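Local coordinates for protein AvrRxo1-ORF1 (Xanthomonas oryzae pv. oryzicola, PDB 4Z8T) that is a bacterial type III effector that carries a polynucleotide kinase domain, related to zeta toxins, and forms a complex with its chaperone-like partner AvrRxo1-ORF2, at residues A[193-199]-A[325-329]; A[293-298]-A[310-315]. All coordinates share one frame. Residue numbers count along the deposited sequence, not the author numbering.

Following the chain from its N terminus, helix 189-198 comes just after the parallel strand 179-185 of the central sheet. Contact 1 joins the C-terminal end of this helix to helix 322-331 near the C terminus, closing a large loop that includes helices 210-222 and 224-233 and the sheet strands 238-245, 251-258 and 261-263. Contact 2 is nested inside that loop: it closes a short one, pairing helix 291-298 with helix 304-315. The two contacts touch through Val194 and Thr310, and through Gln198 and Ala313. Together they tie three C-terminal helices to helix 189-198 of the kinase-like part of the fold.

Contact 1. Residues A[193-199]-A[325-329]; sequences LVGVLQR and ALAAH. With SO4 (sulfate ion), chain E.
Two helical pieces, 193-198 and 325-329, run nearly parallel, their axes 10.0 Å apart at closest approach and crossing at 27°; the closest CA pair is Leu197-His329, at 6.6 Å. Leu326, with chi1 near -93°, is the main bump. Its CD2 enters the hollow between Leu193 (CD2 at 3.7 Å) and Val196 (CG1 at 4.1 Å), while its CD1 meets Leu197 CD2 at 3.7 Å. Leu197, an mt rotamer, pushes back: its CD1 lies 4.2 Å from Ala325 CB, and its CD2 rests 3.7 Å from His329 CB. His329 (chi1 t) lays one ring face against Leu197, a CH-pi contact with CA 4.0 Å from the ring centroid. His329 NE2 donates to Arg199 O at 2.7 Å, tying the ring to the backbone that follows the helix. The Arg199 side chain leads away to a sulfate, NH1 to O4 at 2.9 Å, near the probable P-loop. The packing is a buried, nearly parallel helix pair, fastened at one end by a side-chain-to-backbone bond. Val213 of helix 210-222 touches Leu193, Val196 and Leu326, while Val194 turns to helix 304-315, leaving helix 189-198 sandwiched among its helical neighbours.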
# COMPACT_ATOMS: atom_id res chain seq x y z
N LEU A 193 -13.58 5.78 -10.14
CA LEU A 193 -13.97 4.93 -11.26
C LEU A 193 -15.45 4.60 -11.19
O LEU A 193 -16.18 4.73 -12.18
CB LEU A 193 -13.12 3.65 -11.29
CG LEU A 193 -11.60 3.85 -11.47
CD1 LEU A 193 -10.84 2.51 -11.30
CD2 LEU A 193 -11.26 4.46 -12.82
N VAL A 194 -15.93 4.21 -10.01
CA VAL A 194 -17.36 3.89 -9.92
C VAL A 194 -18.20 5.17 -10.01
O VAL A 194 -19.31 5.15 -10.52
CB VAL A 194 -17.72 3.02 -8.71
CG1 VAL A 194 -17.71 3.82 -7.46
CG2 VAL A 194 -19.10 2.38 -8.92
N GLY A 195 -17.64 6.28 -9.54
CA GLY A 195 -18.30 7.57 -9.70
C GLY A 195 -18.54 7.93 -11.16
O GLY A 195 -19.60 8.45 -11.52
N VAL A 196 -17.56 7.65 -12.00
CA VAL A 196 -17.68 7.92 -13.43
C VAL A 196 -18.74 7.00 -14.06
O VAL A 196 -19.56 7.45 -14.85
CB VAL A 196 -16.34 7.78 -14.14
CG1 VAL A 196 -16.53 7.80 -15.66
CG2 VAL A 196 -15.43 8.93 -13.72
N LEU A 197 -18.71 5.72 -13.69
CA LEU A 197 -19.69 4.78 -14.25
C LEU A 197 -21.12 5.12 -13.86
O LEU A 197 -22.05 4.77 -14.59
CB LEU A 197 -19.37 3.33 -13.85
CG LEU A 197 -18.08 2.73 -14.43
CD1 LEU A 197 -17.93 1.27 -14.02
CD2 LEU A 197 -18.03 2.84 -15.97
N GLN A 198 -21.30 5.80 -12.72
CA GLN A 198 -22.63 6.22 -12.27
C GLN A 198 -23.16 7.45 -13.00
O GLN A 198 -24.37 7.70 -12.98
CB GLN A 198 -22.63 6.53 -10.78
CG GLN A 198 -22.54 5.29 -9.92
CD GLN A 198 -22.39 5.62 -8.46
OE1 GLN A 198 -21.29 5.52 -7.90
NE2 GLN A 198 -23.48 6.01 -7.81
N ARG A 199 -22.27 8.22 -13.62
CA ARG A 199 -22.71 9.40 -14.34
C ARG A 199 -23.42 8.98 -15.61
O ARG A 199 -22.87 8.25 -16.42
CB ARG A 199 -21.51 10.30 -14.68
CG ARG A 199 -20.93 10.95 -13.45
CD ARG A 199 -19.65 11.70 -13.76
NE ARG A 199 -19.24 12.49 -12.61
CZ ARG A 199 -18.22 13.33 -12.61
NH1 ARG A 199 -17.49 13.49 -13.70
NH2 ARG A 199 -17.93 14.01 -11.50
N ALA A 325 -14.63 -1.06 -19.08
CA ALA A 325 -15.89 -0.50 -18.60
C ALA A 325 -15.93 1.02 -18.81
O ALA A 325 -16.87 1.55 -19.38
CB ALA A 325 -16.08 -0.83 -17.13
N LEU A 326 -14.90 1.73 -18.34
CA LEU A 326 -14.91 3.18 -18.53
C LEU A 326 -14.81 3.57 -20.01
O LEU A 326 -15.33 4.61 -20.41
CB LEU A 326 -13.79 3.86 -17.72
CG LEU A 326 -14.23 4.34 -16.34
CD1 LEU A 326 -14.37 3.20 -15.35
CD2 LEU A 326 -13.23 5.38 -15.82
N ALA A 327 -14.15 2.74 -20.81
CA ALA A 327 -14.01 3.03 -22.23
C ALA A 327 -15.37 2.98 -22.90
O ALA A 327 -15.75 3.88 -23.64
CB ALA A 327 -13.05 2.05 -22.89
N ALA A 328 -16.11 1.91 -22.63
CA ALA A 328 -17.45 1.75 -23.18
C ALA A 328 -18.40 2.85 -22.69
O ALA A 328 -19.18 3.40 -23.46
CB ALA A 328 -18.00 0.37 -22.83
N HIS A 329 -18.31 3.16 -21.41
CA HIS A 329 -19.17 4.17 -20.80
C HIS A 329 -18.89 5.55 -21.37
O HIS A 329 -19.79 6.37 -21.50
CB HIS A 329 -18.96 4.19 -19.29
CG HIS A 329 -19.97 5.01 -18.55
ND1 HIS A 329 -21.32 4.71 -18.56
CD2 HIS A 329 -19.83 6.12 -17.78
CE1 HIS A 329 -21.96 5.60 -17.83
NE2 HIS A 329 -21.09 6.46 -17.35
S SO4 E . -15.39 16.39 -12.23
O1 SO4 E . -16.75 16.87 -11.96
O2 SO4 E . -14.86 15.87 -10.97
O3 SO4 E . -14.59 17.53 -12.67
O4 SO4 E . -15.39 15.39 -13.30

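Contact 2. Residues A[293-298]-A[310-315]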
# COMPACT_ATOMS: atom_id res chain seq x y z
N LEU A 293 -16.33 -7.92 -6.50
CA LEU A 293 -15.99 -6.50 -6.51
C LEU A 293 -17.22 -5.65 -6.19
O LEU A 293 -17.14 -4.73 -5.37
CB LEU A 293 -15.38 -6.10 -7.87
CG LEU A 293 -14.93 -4.64 -8.08
CD1 LEU A 293 -13.73 -4.58 -9.02
CD2 LEU A 293 -16.05 -3.77 -8.64
N ILE A 294 -18.35 -5.95 -6.82
CA ILE A 294 -19.57 -5.20 -6.56
C ILE A 294 -19.98 -5.36 -5.09
O ILE A 294 -20.29 -4.38 -4.43
CB ILE A 294 -20.71 -5.60 -7.52
CG1 ILE A 294 -20.28 -5.33 -8.97
CG2 ILE A 294 -21.96 -4.84 -7.20
CD1 ILE A 294 -21.24 -5.87 -10.02
N ASP A 295 -19.95 -6.59 -4.59
CA ASP A 295 -20.23 -6.82 -3.17
C ASP A 295 -19.22 -6.11 -2.27
O ASP A 295 -19.60 -5.60 -1.22
CB ASP A 295 -20.20 -8.32 -2.86
CG ASP A 295 -21.36 -9.07 -3.48
OD1 ASP A 295 -22.31 -8.41 -3.98
OD2 ASP A 295 -21.32 -10.32 -3.48
N ARG A 296 -17.96 -6.10 -2.67
CA ARG A 296 -16.92 -5.45 -1.87
C ARG A 296 -17.18 -3.95 -1.74
O ARG A 296 -17.08 -3.40 -0.64
CB ARG A 296 -15.53 -5.68 -2.47
CG ARG A 296 -14.42 -4.90 -1.75
CD ARG A 296 -13.03 -5.32 -2.20
NE ARG A 296 -12.83 -5.19 -3.64
CZ ARG A 296 -12.47 -4.06 -4.25
NH1 ARG A 296 -12.28 -2.95 -3.54
NH2 ARG A 296 -12.29 -4.04 -5.56
N LEU A 297 -17.54 -3.31 -2.85
CA LEU A 297 -17.88 -1.88 -2.81
C LEU A 297 -19.19 -1.61 -2.09
O LEU A 297 -19.31 -0.63 -1.35
CB LEU A 297 -17.91 -1.29 -4.22
CG LEU A 297 -16.56 -1.26 -4.93
CD1 LEU A 297 -16.67 -0.68 -6.32
CD2 LEU A 297 -15.56 -0.46 -4.12
N GLU A 298 -20.18 -2.48 -2.30
CA GLU A 298 -21.46 -2.33 -1.61
C GLU A 298 -21.32 -2.47 -0.10
O GLU A 298 -22.08 -1.86 0.65
CB GLU A 298 -22.47 -3.35 -2.14
CG GLU A 298 -22.91 -3.10 -3.57
CD GLU A 298 -23.95 -2.01 -3.68
OE1 GLU A 298 -25.07 -2.21 -3.16
OE2 GLU A 298 -23.66 -0.96 -4.29
N THR A 310 -24.83 2.68 -7.24
CA THR A 310 -23.49 2.14 -7.43
C THR A 310 -23.61 0.76 -8.05
O THR A 310 -22.96 0.43 -9.03
CB THR A 310 -22.75 2.04 -6.09
OG1 THR A 310 -22.58 3.37 -5.55
CG2 THR A 310 -21.39 1.38 -6.26
N ARG A 311 -24.51 -0.03 -7.47
CA ARG A 311 -24.77 -1.39 -7.90
C ARG A 311 -25.20 -1.45 -9.36
O ARG A 311 -24.64 -2.20 -10.16
CB ARG A 311 -25.88 -1.95 -7.01
CG ARG A 311 -26.30 -3.35 -7.28
CD ARG A 311 -26.94 -3.93 -6.04
NE ARG A 311 -28.32 -3.51 -5.81
CZ ARG A 311 -28.75 -2.77 -4.77
NH1 ARG A 311 -27.90 -2.32 -3.85
NH2 ARG A 311 -30.04 -2.48 -4.66
N ALA A 312 -26.18 -0.63 -9.71
CA ALA A 312 -26.69 -0.62 -11.08
C ALA A 312 -25.65 -0.20 -12.11
O ALA A 312 -25.59 -0.75 -13.21
CB ALA A 312 -27.91 0.26 -11.16
N ALA A 313 -24.82 0.79 -11.75
CA ALA A 313 -23.79 1.25 -12.67
C ALA A 313 -22.75 0.15 -12.94
O ALA A 313 -22.30 -0.00 -14.07
CB ALA A 313 -23.12 2.48 -12.13
N LEU A 314 -22.37 -0.58 -11.90
CA LEU A 314 -21.36 -1.63 -12.02
C LEU A 314 -21.91 -2.84 -12.76
O LEU A 314 -21.20 -3.42 -13.58
CB LEU A 314 -20.86 -2.05 -10.64
CG LEU A 314 -20.01 -1.02 -9.89
CD1 LEU A 314 -19.76 -1.44 -8.45
CD2 LEU A 314 -18.69 -0.85 -10.61
N GLU A 315 -23.15 -3.21 -12.48
CA GLU A 315 -23.73 -4.41 -13.10
C GLU A 315 -23.80 -4.28 -14.61
O GLU A 315 -23.65 -5.28 -15.33
CB GLU A 315 -25.11 -4.73 -12.51
CG GLU A 315 -25.11 -5.14 -11.03
CD GLU A 315 -24.66 -6.57 -10.80
OE1 GLU A 315 -24.35 -7.28 -11.78
OE2 GLU A 315 -24.62 -7.00 -9.62
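One ion pair carries the polar link between these two helices. Arg311 NH1 donates to Glu298 OE1 at 2.9 Å with an N-H...O angle of 146°, a hydrogen-bonded salt bridge at the edge of the guanidinium. Glu298 bends back with chi1 and chi2 both m, and its OE2 packs 3.6 Å from Thr310 CB. The Thr310 hydroxyl looks to its own helix, where OG1 is hydrogen-bonded to Arg306 O. Asp295 and Arg296 take no part in the contact: Asp295 OD2 is paired with Lys291 NZ and Arg296 NH1 with Glu190 OE1; both also pack on Glu292 of the second subunit. Within the segments run the i to i+4 bonds Leu297 N to Leu293 O, Glu298 N to Ile294 O, Leu314 N to Thr310 O and Glu315 N to Arg311 O, and Leu293 N is taken by Asp290 OD1. Apolar groups fill the middle: Ile294 CG1 lies 3.7 Å from Leu314 CB, and Leu314 CD1 meets Leu297 CD1 at 3.8 Å and Leu293 CD2 at 4.4 Å. The Ile294 CD1 methyl lies against the carboxylate carbon Glu315 CD at 3.6 Å, a van der Waals contact. Trp322 of helix 322-331 touches Leu293 and Leu314. N-to-C directions 161° apart, axes 10.2 Å apart and a short connection make this an antiparallel helical hairpin, packed against helix 189-198 through Leu293, Thr310 and Leu314.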